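Putative type VI secretion protein (Escherichia coli, PDB 3U66) is probably a structural component of the type VI secretion machine, a DotU-family protein held at the inner membrane, of which this is the cytoplasmic domain. Local coordinates at residues 11-16 / 61-66; 106-111 / 130-135; 110-115 / 138-143; 151-156 / 162-167. One frame throughout, in Å; residues are numbered along the deposited sequence.

Contact 1. Residues 11-16 / 61-66; sequences QIFYPG and DIMLYA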
loop_
_atom_site.group_PDB
_atom_site.type_symbol
_atom_site.label_atom_id
_atom_site.label_comp_id
_atom_site.label_asym_id
_atom_site.label_seq_id
_atom_site.Cartn_x
_atom_site.Cartn_y
_atom_site.Cartn_z
ATOM N N GLN A 11 -15.140 -1.508 -0.056
ATOM C CA GLN A 11 -15.925 -2.394 0.810
ATOM C C GLN A 11 -15.126 -3.670 1.155
ATOM O O GLN A 11 -15.203 -4.146 2.289
ATOM C CB GLN A 11 -17.187 -2.830 0.049
ATOM C CG GLN A 11 -18.517 -2.289 0.530
ATOM C CD GLN A 11 -19.692 -2.964 -0.177
ATOM O OE1 GLN A 11 -19.569 -4.013 -0.846
ATOM N NE2 GLN A 11 -20.877 -2.384 -0.027
ATOM N N ILE A 12 -14.418 -4.250 0.146
ATOM C CA ILE A 12 -13.601 -5.469 0.261
ATOM C C ILE A 12 -12.358 -5.215 1.142
ATOM O O ILE A 12 -11.994 -6.074 1.949
ATOM C CB ILE A 12 -13.144 -6.006 -1.141
ATOM C CG1 ILE A 12 -14.201 -5.937 -2.265
ATOM C CG2 ILE A 12 -12.499 -7.371 -1.059
ATOM C CD1 ILE A 12 -15.415 -6.870 -2.206
ATOM N N PHE A 13 -11.679 -4.069 0.942
ATOM C CA PHE A 13 -10.444 -3.753 1.647
ATOM C C PHE A 13 -10.591 -3.015 2.968
ATOM O O PHE A 13 -9.615 -2.969 3.715
ATOM C CB PHE A 13 -9.450 -3.037 0.718
ATOM C CG PHE A 13 -8.846 -3.884 -0.379
ATOM C CD1 PHE A 13 -7.895 -4.858 -0.087
ATOM C CD2 PHE A 13 -9.197 -3.680 -1.710
ATOM C CE1 PHE A 13 -7.333 -5.633 -1.105
ATOM C CE2 PHE A 13 -8.642 -4.461 -2.726
ATOM C CZ PHE A 13 -7.718 -5.436 -2.417
ATOM N N TYR A 14 -11.790 -2.458 3.276
ATOM C CA TYR A 14 -12.048 -1.724 4.530
ATOM C C TYR A 14 -11.611 -2.464 5.809
ATOM O O TYR A 14 -10.858 -1.870 6.579
ATOM C CB TYR A 14 -13.507 -1.226 4.643
ATOM C CG TYR A 14 -13.774 0.133 4.041
ATOM C CD1 TYR A 14 -12.989 1.236 4.364
ATOM C CD2 TYR A 14 -14.891 0.351 3.234
ATOM C CE1 TYR A 14 -13.239 2.492 3.824
ATOM C CE2 TYR A 14 -15.155 1.602 2.685
ATOM C CZ TYR A 14 -14.327 2.670 2.984
ATOM O OH TYR A 14 -14.585 3.908 2.458
ATOM N N PRO A 15 -11.991 -3.742 6.065
ATOM C CA PRO A 15 -11.509 -4.408 7.292
ATOM C C PRO A 15 -9.977 -4.431 7.412
ATOM O O PRO A 15 -9.434 -4.140 8.481
ATOM C CB PRO A 15 -12.097 -5.823 7.182
ATOM C CG PRO A 15 -13.240 -5.702 6.268
ATOM C CD PRO A 15 -12.829 -4.666 5.266
ATOM N N GLY A 16 -9.301 -4.742 6.300
ATOM C CA GLY A 16 -7.847 -4.792 6.210
ATOM C C GLY A 16 -7.216 -3.428 6.374
ATOM O O GLY A 16 -6.243 -3.274 7.123
ATOM N N ASP A 61 -5.075 -8.448 -8.874
ATOM C CA ASP A 61 -3.671 -8.637 -8.530
ATOM C C ASP A 61 -2.915 -7.368 -8.146
ATOM O O ASP A 61 -2.134 -7.429 -7.208
ATOM C CB ASP A 61 -2.939 -9.518 -9.551
ATOM C CG ASP A 61 -3.384 -10.982 -9.562
ATOM O OD1 ASP A 61 -3.712 -11.524 -8.466
ATOM O OD2 ASP A 61 -3.389 -11.593 -10.653
ATOM N N ILE A 62 -3.160 -6.227 -8.819
ATOM C CA ILE A 62 -2.531 -4.947 -8.451
ATOM C C ILE A 62 -3.087 -4.432 -7.104
ATOM O O ILE A 62 -2.309 -4.037 -6.223
ATOM C CB ILE A 62 -2.450 -3.872 -9.601
ATOM C CG1 ILE A 62 -2.130 -2.446 -9.093
ATOM C CG2 ILE A 62 -3.706 -3.812 -10.420
ATOM C CD1 ILE A 62 -0.812 -2.213 -8.480
HETATM N N MSE A 63 -4.417 -4.499 -6.928
HETATM C CA MSE A 63 -5.077 -4.098 -5.675
HETATM C C MSE A 63 -4.579 -4.911 -4.473
HETATM O O MSE A 63 -4.254 -4.330 -3.436
HETATM C CB MSE A 63 -6.594 -4.230 -5.802
HETATM C CG MSE A 63 -7.246 -3.045 -6.487
HETATM SE SE MSE A 63 -9.046 -3.511 -7.086
HETATM C CE MSE A 63 -9.923 -2.171 -6.467
ATOM N N LEU A 64 -4.475 -6.248 -4.641
ATOM C CA LEU A 64 -3.990 -7.164 -3.614
ATOM C C LEU A 64 -2.496 -7.001 -3.349
ATOM O O LEU A 64 -2.064 -7.198 -2.209
ATOM C CB LEU A 64 -4.323 -8.610 -3.978
ATOM C CG LEU A 64 -5.789 -9.015 -3.805
ATOM C CD1 LEU A 64 -6.136 -10.180 -4.706
ATOM C CD2 LEU A 64 -6.106 -9.341 -2.350
ATOM N N TYR A 65 -1.715 -6.637 -4.393
ATOM C CA TYR A 65 -0.276 -6.403 -4.299
ATOM C C TYR A 65 -0.017 -5.192 -3.403
ATOM O O TYR A 65 0.734 -5.304 -2.433
ATOM C CB TYR A 65 0.340 -6.183 -5.694
ATOM C CG TYR A 65 1.853 -6.124 -5.685
ATOM C CD1 TYR A 65 2.524 -4.914 -5.564
ATOM C CD2 TYR A 65 2.613 -7.285 -5.820
ATOM C CE1 TYR A 65 3.915 -4.856 -5.532
ATOM C CE2 TYR A 65 4.004 -7.240 -5.800
ATOM C CZ TYR A 65 4.651 -6.025 -5.646
ATOM O OH TYR A 65 6.018 -5.966 -5.610
ATOM N N ALA A 66 -0.687 -4.051 -3.713
ATOM C CA ALA A 66 -0.588 -2.797 -2.964
ATOM C C ALA A 66 -0.962 -3.023 -1.516
ATOM O O ALA A 66 -0.258 -2.533 -0.640
ATOM C CB ALA A 66 -1.484 -1.734 -3.583
#
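The ring of F13 on helix 7-24 reaches across to the backbone of helix 57-76, where M63 and L64 receive it. All the contacts are apolar or van der Waals. CE2 of F13 lies 3.7 Å from CB of M63, while the selenium-bearing arm of M63, bent at chi3, runs on past the ring toward helix 7-24. On the other flank CE1 of F13 meets CD2 of L64 at 4.1 Å, the two side chains crossing at about a right angle. The ring tip also packs on the backbone, with CZ of F13 3.8 Å from O of M63. With chi1 -70°, CG of F13 stands opposite its own carbonyl carbon, and the ring extends into the gap between the two segments, whose nearest CA atoms, those of F13 and L64, are 9.0 Å apart. F67 adds a second ring beside F13, and L64 also packs on A46 and R47 of helix 32-52. Between these two segments the contact, made by three buried residues, rests on apolar packing, without a hydrogen bond.

Contact 2. Residues 106-111 / 130-135; sequences ELWERI and RTLQLG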
loop_
_atom_site.group_PDB
_atom_site.type_symbol
_atom_site.label_atom_id
_atom_site.label_comp_id
_atom_site.label_asym_id
_atom_site.label_seq_id
_atom_site.Cartn_x
_atom_site.Cartn_y
_atom_site.Cartn_z
ATOM N N GLU A 106 9.119 -2.026 -6.305
ATOM C CA GLU A 106 8.298 -2.271 -7.488
ATOM C C GLU A 106 6.837 -1.827 -7.457
ATOM O O GLU A 106 6.231 -1.740 -8.528
ATOM C CB GLU A 106 8.540 -3.642 -8.156
ATOM C CG GLU A 106 8.290 -4.859 -7.291
ATOM N N LEU A 107 6.280 -1.471 -6.269
ATOM C CA LEU A 107 4.913 -0.934 -6.203
ATOM C C LEU A 107 4.890 0.502 -6.763
ATOM O O LEU A 107 3.932 0.882 -7.428
ATOM C CB LEU A 107 4.306 -1.011 -4.790
ATOM C CG LEU A 107 2.898 -0.419 -4.574
ATOM C CD1 LEU A 107 1.831 -1.139 -5.422
ATOM C CD2 LEU A 107 2.527 -0.451 -3.115
ATOM N N TRP A 108 5.968 1.273 -6.523
ATOM C CA TRP A 108 6.154 2.618 -7.066
ATOM C C TRP A 108 6.285 2.544 -8.582
ATOM O O TRP A 108 5.726 3.378 -9.283
ATOM C CB TRP A 108 7.387 3.302 -6.447
ATOM C CG TRP A 108 7.089 3.939 -5.129
ATOM C CD1 TRP A 108 7.528 3.532 -3.904
ATOM C CD2 TRP A 108 6.180 5.022 -4.883
ATOM N NE1 TRP A 108 6.986 4.320 -2.917
ATOM C CE2 TRP A 108 6.146 5.239 -3.492
ATOM C CE3 TRP A 108 5.386 5.830 -5.714
ATOM C CZ2 TRP A 108 5.345 6.220 -2.904
ATOM C CZ3 TRP A 108 4.621 6.828 -5.132
ATOM C CH2 TRP A 108 4.615 7.024 -3.746
ATOM N N GLU A 109 7.002 1.520 -9.076
ATOM C CA GLU A 109 7.223 1.220 -10.493
ATOM C C GLU A 109 5.851 0.885 -11.120
ATOM O O GLU A 109 5.550 1.342 -12.227
ATOM C CB GLU A 109 8.176 0.011 -10.596
ATOM C CG GLU A 109 8.918 -0.138 -11.912
ATOM C CD GLU A 109 9.872 -1.319 -11.994
ATOM O OE1 GLU A 109 9.927 -2.124 -11.034
ATOM O OE2 GLU A 109 10.567 -1.439 -13.030
ATOM N N ARG A 110 5.009 0.159 -10.360
ATOM C CA ARG A 110 3.669 -0.270 -10.724
ATOM C C ARG A 110 2.673 0.888 -10.750
ATOM O O ARG A 110 1.771 0.876 -11.577
ATOM C CB ARG A 110 3.209 -1.382 -9.769
ATOM C CG ARG A 110 1.872 -2.012 -10.096
ATOM C CD ARG A 110 1.945 -3.256 -10.964
ATOM N NE ARG A 110 2.736 -4.321 -10.338
ATOM C CZ ARG A 110 2.253 -5.435 -9.786
ATOM N NH1 ARG A 110 0.949 -5.662 -9.784
ATOM N NH2 ARG A 110 3.067 -6.322 -9.252
ATOM N N ILE A 111 2.816 1.879 -9.858
ATOM C CA ILE A 111 1.958 3.078 -9.825
ATOM C C ILE A 111 2.193 3.937 -11.080
ATOM O O ILE A 111 1.233 4.401 -11.701
ATOM C CB ILE A 111 2.097 3.889 -8.490
ATOM C CG1 ILE A 111 1.492 3.108 -7.291
ATOM C CG2 ILE A 111 1.444 5.298 -8.591
ATOM C CD1 ILE A 111 1.994 3.516 -5.906
ATOM N N ARG A 130 -5.366 4.950 -1.416
ATOM C CA ARG A 130 -5.637 4.470 -0.063
ATOM C C ARG A 130 -4.369 3.878 0.548
ATOM O O ARG A 130 -4.101 4.130 1.727
ATOM C CB ARG A 130 -6.795 3.456 -0.066
ATOM C CG ARG A 130 -7.833 3.663 1.034
ATOM C CD ARG A 130 -8.607 4.952 0.861
ATOM N NE ARG A 130 -10.025 4.823 1.192
ATOM C CZ ARG A 130 -10.640 5.491 2.162
ATOM N NH1 ARG A 130 -9.960 6.342 2.925
ATOM N NH2 ARG A 130 -11.932 5.313 2.385
ATOM N N THR A 131 -3.560 3.155 -0.276
ATOM C CA THR A 131 -2.290 2.547 0.124
ATOM C C THR A 131 -1.325 3.638 0.618
ATOM O O THR A 131 -0.714 3.478 1.671
ATOM C CB THR A 131 -1.735 1.672 -1.018
ATOM O OG1 THR A 131 -2.673 0.631 -1.308
ATOM C CG2 THR A 131 -0.378 1.064 -0.701
ATOM N N LEU A 132 -1.239 4.757 -0.120
ATOM C CA LEU A 132 -0.382 5.895 0.222
ATOM C C LEU A 132 -0.913 6.709 1.391
ATOM O O LEU A 132 -0.110 7.229 2.168
ATOM C CB LEU A 132 -0.123 6.812 -0.990
ATOM C CG LEU A 132 0.595 6.217 -2.210
ATOM C CD1 LEU A 132 0.899 7.280 -3.217
ATOM C CD2 LEU A 132 1.870 5.495 -1.833
ATOM N N GLN A 133 -2.254 6.827 1.514
ATOM C CA GLN A 133 -2.930 7.543 2.596
ATOM C C GLN A 133 -2.677 6.852 3.930
ATOM O O GLN A 133 -2.475 7.536 4.926
ATOM C CB GLN A 133 -4.445 7.629 2.322
ATOM C CG GLN A 133 -5.240 8.407 3.378
ATOM C CD GLN A 133 -6.718 8.107 3.410
ATOM O OE1 GLN A 133 -7.239 7.266 2.676
ATOM N NE2 GLN A 133 -7.425 8.777 4.294
ATOM N N LEU A 134 -2.674 5.507 3.952
ATOM C CA LEU A 134 -2.483 4.743 5.192
ATOM C C LEU A 134 -1.038 4.671 5.700
ATOM O O LEU A 134 -0.793 4.145 6.790
ATOM C CB LEU A 134 -3.168 3.357 5.151
ATOM C CG LEU A 134 -4.660 3.311 4.759
ATOM C CD1 LEU A 134 -5.184 1.920 4.857
ATOM C CD2 LEU A 134 -5.512 4.226 5.609
ATOM N N GLY A 135 -0.106 5.215 4.925
ATOM C CA GLY A 135 1.290 5.292 5.324
ATOM C C GLY A 135 2.328 4.583 4.485
ATOM O O GLY A 135 3.485 4.515 4.916
#
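Two helices of the all-helical DotU fold, 103-115 and 122-133, pack side by side here, close to the centre of the chain, through two pairs of side chains that meet by apolar groups. In the first pair L107 and T131 meet tip to tip, CD2 of L107 lying 4.1 Å from CG2 of T131. The threonine presents its methyl to the leucine because CG2 is anti to the backbone N; its hydroxyl, turned the other way about CB (chi1 -61°), is hydrogen-bonded to the carbonyl O of C127 one turn earlier. A polar group is thus satisfied within its own helix, and the interface stays apolar.

In the second pair the six-membered part of the W108 indole lies against the forked end of L132, and both methyls take part: CH2 of W108 is 3.7 Å from CD2 of L132 and 3.8 Å from CD1 of L132. One face of the indole is also lined by CD1 of I111, one turn on. The rotation of the indole is further fixed by a hydrogen bond from NE1 to the carbonyl O of T137, and Y140 meets the ring edge-to-face. Helix 122-133 gives way to a Schellman motif at G135, whose phi is positive. Just before it, NH1 of R130 donates to OE1 of Q133 at 2.9 Å, a nearly straight bond (163°) lying on a lone pair in the carbonyl plane.

Contact 3. Residues 110-115 / 138-143; sequences RIREQL and GQYRSQ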
loop_
_atom_site.group_PDB
_atom_site.type_symbol
_atom_site.label_atom_id
_atom_site.label_comp_id
_atom_site.label_asym_id
_atom_site.label_seq_id
_atom_site.Cartn_x
_atom_site.Cartn_y
_atom_site.Cartn_z
ATOM N N ARG A 110 5.009 0.159 -10.360
ATOM C CA ARG A 110 3.669 -0.270 -10.724
ATOM C C ARG A 110 2.673 0.888 -10.750
ATOM O O ARG A 110 1.771 0.876 -11.577
ATOM C CB ARG A 110 3.209 -1.382 -9.769
ATOM C CG ARG A 110 1.872 -2.012 -10.096
ATOM C CD ARG A 110 1.945 -3.256 -10.964
ATOM N NE ARG A 110 2.736 -4.321 -10.338
ATOM C CZ ARG A 110 2.253 -5.435 -9.786
ATOM N NH1 ARG A 110 0.949 -5.662 -9.784
ATOM N NH2 ARG A 110 3.067 -6.322 -9.252
ATOM N N ILE A 111 2.816 1.879 -9.858
ATOM C CA ILE A 111 1.958 3.078 -9.825
ATOM C C ILE A 111 2.193 3.937 -11.080
ATOM O O ILE A 111 1.233 4.401 -11.701
ATOM C CB ILE A 111 2.097 3.889 -8.490
ATOM C CG1 ILE A 111 1.492 3.108 -7.291
ATOM C CG2 ILE A 111 1.444 5.298 -8.591
ATOM C CD1 ILE A 111 1.994 3.516 -5.906
ATOM N N ARG A 112 3.471 4.079 -11.475
ATOM C CA ARG A 112 3.909 4.845 -12.644
ATOM C C ARG A 112 3.404 4.268 -13.959
ATOM O O ARG A 112 2.968 5.040 -14.814
ATOM C CB ARG A 112 5.432 5.009 -12.669
ATOM C CG ARG A 112 5.990 5.729 -11.443
ATOM C CD ARG A 112 7.036 6.774 -11.769
ATOM N NE ARG A 112 7.981 6.345 -12.799
ATOM C CZ ARG A 112 9.097 5.665 -12.560
ATOM N NH1 ARG A 112 9.417 5.315 -11.319
ATOM N NH2 ARG A 112 9.896 5.325 -13.559
ATOM N N GLU A 113 3.438 2.928 -14.122
ATOM C CA GLU A 113 2.931 2.302 -15.347
ATOM C C GLU A 113 1.409 2.364 -15.469
ATOM O O GLU A 113 0.877 2.285 -16.577
ATOM C CB GLU A 113 3.535 0.914 -15.654
ATOM C CG GLU A 113 3.639 -0.032 -14.477
ATOM C CD GLU A 113 4.871 -0.918 -14.514
ATOM O OE1 GLU A 113 5.989 -0.381 -14.701
ATOM O OE2 GLU A 113 4.723 -2.147 -14.323
ATOM N N GLN A 114 0.719 2.564 -14.332
ATOM C CA GLN A 114 -0.732 2.752 -14.280
ATOM C C GLN A 114 -1.041 4.175 -14.743
ATOM O O GLN A 114 -2.049 4.393 -15.416
ATOM C CB GLN A 114 -1.279 2.508 -12.861
ATOM C CG GLN A 114 -1.455 1.037 -12.498
ATOM C CD GLN A 114 -2.535 0.337 -13.296
ATOM O OE1 GLN A 114 -3.695 0.757 -13.354
ATOM N NE2 GLN A 114 -2.174 -0.759 -13.930
ATOM N N LEU A 115 -0.153 5.134 -14.410
ATOM C CA LEU A 115 -0.276 6.541 -14.808
ATOM C C LEU A 115 0.001 6.758 -16.299
ATOM O O LEU A 115 -0.488 7.736 -16.871
ATOM C CB LEU A 115 0.612 7.460 -13.945
ATOM C CG LEU A 115 0.187 7.664 -12.482
ATOM C CD1 LEU A 115 1.160 8.540 -11.763
ATOM C CD2 LEU A 115 -1.211 8.259 -12.369
ATOM N N GLY A 138 7.574 2.847 1.092
ATOM C CA GLY A 138 8.404 1.996 0.253
ATOM C C GLY A 138 9.815 2.527 0.106
ATOM O O GLY A 138 10.327 3.208 1.002
ATOM N N GLN A 139 10.454 2.200 -1.021
ATOM C CA GLN A 139 11.790 2.663 -1.375
ATOM C C GLN A 139 11.722 3.105 -2.838
ATOM O O GLN A 139 11.900 2.298 -3.753
ATOM C CB GLN A 139 12.866 1.580 -1.166
ATOM C CG GLN A 139 12.991 1.029 0.258
ATOM C CD GLN A 139 12.176 -0.232 0.457
ATOM O OE1 GLN A 139 12.211 -1.172 -0.351
ATOM N NE2 GLN A 139 11.440 -0.295 1.560
ATOM N N TYR A 140 11.379 4.382 -3.049
ATOM C CA TYR A 140 11.263 4.971 -4.378
ATOM C C TYR A 140 12.640 5.222 -4.974
ATOM O O TYR A 140 13.541 5.753 -4.310
ATOM C CB TYR A 140 10.452 6.275 -4.325
ATOM C CG TYR A 140 10.223 6.939 -5.672
ATOM C CD1 TYR A 140 9.151 6.569 -6.478
ATOM C CD2 TYR A 140 11.035 7.984 -6.101
ATOM C CE1 TYR A 140 8.922 7.191 -7.709
ATOM C CE2 TYR A 140 10.820 8.608 -7.333
ATOM C CZ TYR A 140 9.759 8.213 -8.132
ATOM O OH TYR A 140 9.541 8.831 -9.346
ATOM N N ARG A 141 12.791 4.795 -6.231
ATOM C CA ARG A 141 13.996 4.941 -7.042
ATOM C C ARG A 141 13.528 5.340 -8.437
ATOM O O ARG A 141 12.484 4.859 -8.892
ATOM C CB ARG A 141 14.798 3.619 -7.148
ATOM C CG ARG A 141 14.848 2.730 -5.907
ATOM C CD ARG A 141 16.164 2.824 -5.172
ATOM N NE ARG A 141 16.055 3.661 -3.975
ATOM C CZ ARG A 141 16.042 3.192 -2.728
ATOM N NH1 ARG A 141 16.147 1.893 -2.495
ATOM N NH2 ARG A 141 15.940 4.034 -1.705
ATOM N N SER A 142 14.295 6.207 -9.118
ATOM C CA SER A 142 14.008 6.652 -10.485
ATOM C C SER A 142 15.232 7.334 -11.064
ATOM O O SER A 142 15.508 8.496 -10.726
ATOM C CB SER A 142 12.800 7.590 -10.541
ATOM O OG SER A 142 12.350 7.733 -11.880
ATOM N N GLN A 143 15.984 6.616 -11.930
ATOM C CA GLN A 143 17.176 7.185 -12.565
ATOM C C GLN A 143 16.776 8.178 -13.669
ATOM O O GLN A 143 17.036 7.956 -14.858
ATOM C CB GLN A 143 18.186 6.102 -13.025
ATOM C CG GLN A 143 18.887 5.357 -11.867
ATOM C CD GLN A 143 19.911 6.147 -11.046
ATOM O OE1 GLN A 143 20.816 5.564 -10.435
ATOM N NE2 GLN A 143 19.791 7.472 -10.949
#
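R112 spans the gap from helix 103-115 to the extended connection that leads from helix 122-133 to helix 148-157, an irregular surface segment of this helical fold, where it meets Y140, R141 and S142. Its CB points toward that connection, and with chi1 -60° CG lies opposite the carbonyl carbon; further bends at chi2 and chi3 then carry the chain round to the loop. CD comes first, 4.0 Å from the OH of Y140. NE, the next atom, finds its partner outside the two segments, in a salt bridge to OE1 of E146. Beyond it the guanidinium is turned 71° from the plane of the Y140 ring, and NH1 of R112 stands 4.0 Å from the OH of Y140, the side chains crossing at about a right angle.

NH1 of R112 also comes to 3.9 Å from the carbonyl O of R141. These are packing distances, and no hydrogen bond links the two segments. Y140 OH instead makes a weak hydrogen bond to the carbonyl O of E146, so E146 serves both residues. W108, edge-to-face, and V151 also pack against the tyrosine. The hydroxyl of S142 has its hydrogen bond elsewhere, with OD2 of D144. Toward the arginine it merely packs, set over one face of the guanidinium and offset toward the rim, OG of S142 lying 3.8 Å from NH2 of R112.

Contact 4. Residues 151-156 / 162-167; sequences VIRALT and FTFAQD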
loop_
_atom_site.group_PDB
_atom_site.type_symbol
_atom_site.label_atom_id
_atom_site.label_comp_id
_atom_site.label_asym_id
_atom_site.label_seq_id
_atom_site.Cartn_x
_atom_site.Cartn_y
_atom_site.Cartn_z
ATOM N N VAL A 151 4.835 12.012 -8.551
ATOM C CA VAL A 151 4.052 10.787 -8.771
ATOM C C VAL A 151 2.770 10.828 -7.916
ATOM O O VAL A 151 1.692 10.496 -8.418
ATOM C CB VAL A 151 4.894 9.513 -8.506
ATOM C CG1 VAL A 151 4.046 8.247 -8.580
ATOM C CG2 VAL A 151 6.068 9.426 -9.472
ATOM N N ILE A 152 2.888 11.270 -6.644
ATOM C CA ILE A 152 1.749 11.429 -5.727
ATOM C C ILE A 152 0.737 12.437 -6.313
ATOM O O ILE A 152 -0.434 12.088 -6.460
ATOM C CB ILE A 152 2.210 11.795 -4.287
ATOM C CG1 ILE A 152 2.944 10.606 -3.627
ATOM C CG2 ILE A 152 1.041 12.279 -3.414
ATOM C CD1 ILE A 152 3.729 10.917 -2.326
ATOM N N ARG A 153 1.213 13.647 -6.710
ATOM C CA ARG A 153 0.392 14.714 -7.309
ATOM C C ARG A 153 -0.355 14.251 -8.562
ATOM O O ARG A 153 -1.549 14.526 -8.694
ATOM C CB ARG A 153 1.246 15.942 -7.641
ATOM C CG ARG A 153 1.471 16.871 -6.466
ATOM C CD ARG A 153 2.513 17.923 -6.801
ATOM N NE ARG A 153 3.725 17.773 -5.996
ATOM C CZ ARG A 153 3.953 18.430 -4.864
ATOM N NH1 ARG A 153 3.066 19.303 -4.405
ATOM N NH2 ARG A 153 5.078 18.232 -4.191
ATOM N N ALA A 154 0.342 13.522 -9.452
ATOM C CA ALA A 154 -0.197 12.994 -10.704
ATOM C C ALA A 154 -1.279 11.950 -10.478
ATOM O O ALA A 154 -2.290 11.969 -11.180
ATOM C CB ALA A 154 0.925 12.412 -11.546
ATOM N N LEU A 155 -1.067 11.050 -9.495
ATOM C CA LEU A 155 -1.997 9.985 -9.115
ATOM C C LEU A 155 -3.220 10.595 -8.456
ATOM O O LEU A 155 -4.343 10.196 -8.747
ATOM C CB LEU A 155 -1.293 8.982 -8.178
ATOM C CG LEU A 155 -2.142 7.910 -7.481
ATOM C CD1 LEU A 155 -2.580 6.814 -8.442
ATOM C CD2 LEU A 155 -1.383 7.312 -6.327
ATOM N N THR A 156 -2.985 11.583 -7.600
ATOM C CA THR A 156 -3.982 12.365 -6.871
ATOM C C THR A 156 -4.921 13.098 -7.840
ATOM O O THR A 156 -6.134 13.095 -7.624
ATOM C CB THR A 156 -3.234 13.250 -5.841
ATOM O OG1 THR A 156 -3.323 12.665 -4.542
ATOM C CG2 THR A 156 -3.657 14.705 -5.836
ATOM N N PHE A 162 -9.627 11.850 -3.997
ATOM C CA PHE A 162 -8.357 12.100 -3.344
ATOM C C PHE A 162 -7.630 13.323 -3.824
ATOM O O PHE A 162 -7.752 13.731 -4.982
ATOM C CB PHE A 162 -7.447 10.865 -3.481
ATOM C CG PHE A 162 -7.930 9.653 -2.726
ATOM C CD1 PHE A 162 -8.799 8.745 -3.320
ATOM C CD2 PHE A 162 -7.527 9.423 -1.418
ATOM C CE1 PHE A 162 -9.270 7.641 -2.611
ATOM C CE2 PHE A 162 -7.982 8.308 -0.716
ATOM C CZ PHE A 162 -8.856 7.431 -1.314
ATOM N N THR A 163 -6.826 13.881 -2.919
ATOM C CA THR A 163 -5.967 15.038 -3.149
ATOM C C THR A 163 -4.710 14.926 -2.289
ATOM O O THR A 163 -4.537 13.932 -1.587
ATOM C CB THR A 163 -6.728 16.395 -3.045
ATOM O OG1 THR A 163 -5.888 17.444 -3.556
ATOM C CG2 THR A 163 -7.210 16.720 -1.613
ATOM N N PHE A 164 -3.830 15.919 -2.356
ATOM C CA PHE A 164 -2.612 15.913 -1.559
ATOM C C PHE A 164 -2.642 17.088 -0.587
ATOM O O PHE A 164 -3.265 18.116 -0.872
ATOM C CB PHE A 164 -1.357 15.942 -2.460
ATOM C CG PHE A 164 -1.068 17.270 -3.124
ATOM C CD1 PHE A 164 -0.199 18.185 -2.536
ATOM C CD2 PHE A 164 -1.663 17.607 -4.337
ATOM C CE1 PHE A 164 0.053 19.420 -3.136
ATOM C CE2 PHE A 164 -1.407 18.844 -4.936
ATOM C CZ PHE A 164 -0.548 19.740 -4.334
ATOM N N ALA A 165 -1.981 16.931 0.559
ATOM C CA ALA A 165 -1.877 17.976 1.572
ATOM C C ALA A 165 -0.530 17.883 2.250
ATOM O O ALA A 165 -0.087 16.787 2.607
ATOM C CB ALA A 165 -3.015 17.884 2.593
ATOM N N GLN A 166 0.139 19.031 2.385
ATOM C CA GLN A 166 1.453 19.136 3.002
ATOM C C GLN A 166 1.346 19.828 4.348
ATOM O O GLN A 166 0.589 20.792 4.491
ATOM C CB GLN A 166 2.387 19.922 2.081
ATOM C CG GLN A 166 3.843 19.489 2.175
ATOM C CD GLN A 166 4.710 20.112 1.106
ATOM O OE1 GLN A 166 4.508 21.253 0.677
ATOM N NE2 GLN A 166 5.728 19.388 0.679
ATOM N N ASP A 167 2.095 19.334 5.344
ATOM C CA ASP A 167 2.150 19.964 6.663
ATOM C C ASP A 167 3.075 21.186 6.537
ATOM O O ASP A 167 3.930 21.215 5.653
ATOM C CB ASP A 167 2.714 18.988 7.723
ATOM C CG ASP A 167 1.768 17.884 8.172
ATOM O OD1 ASP A 167 0.637 18.209 8.611
ATOM O OD2 ASP A 167 2.187 16.704 8.161
#
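F164 holds chi1 at 74°, with CG between its backbone N and carbonyl carbon, and R153 has CG anti to the carbonyl carbon (chi1 -83°) with a bend at chi3; together these lay the arginine chain across the phenyl ring. CG of R153 sits over the ring face, 3.9 Å from the F164 centroid, as a CH-pi contact. The bend sets the guanidinium on the same side of the ring but out past its rim, NH1 of R153 3.3 Å from CE1 of F164, in an off-centre cation-pi interaction. The guanidinium does not lie flat, its plane being 72° from that of the ring.

T156 approaches F164 at the ring edge, near its plane, through CG2, which lies 3.8 Å from CD2 of F164. The same methyl also touches the backbone, CG2 of T156 being 3.7 Å from N of F164. I152 grazes the base of the phenylalanine, while F162 sends its ring away onto C129, R130 and Q133 of helix 122-133. This is surface packing in which an extended tail folds back along the last helix of the domain, 148-157, after a short reversal, with an off-centre arginine-aromatic cation-pi pair and the T156 methyl among its contacts.

Contact 1 precedes the others along the chain, contacts 2 and 3 start from the same part of helix 103-115, and contact 4 comes last. A bound glycerol, probably from the crystallisation liquor, lies about 5 Å from the side chain of L64 in contact 1. Contacts 1 and 2, with centres about 12 Å apart, touch where A66 packs on T131 and I62 on R110. Contacts 2 and 3 share R110 and I111, and their centres are about 9 Å apart. V151, on the same helix as contact 4 though not touching 162-167, packs on W108 of contact 2 and on R112 and Y140 of contact 3. Contacts 1 and 4 do not meet: their centres are about 20 Å apart and their nearest atoms about 8 Å.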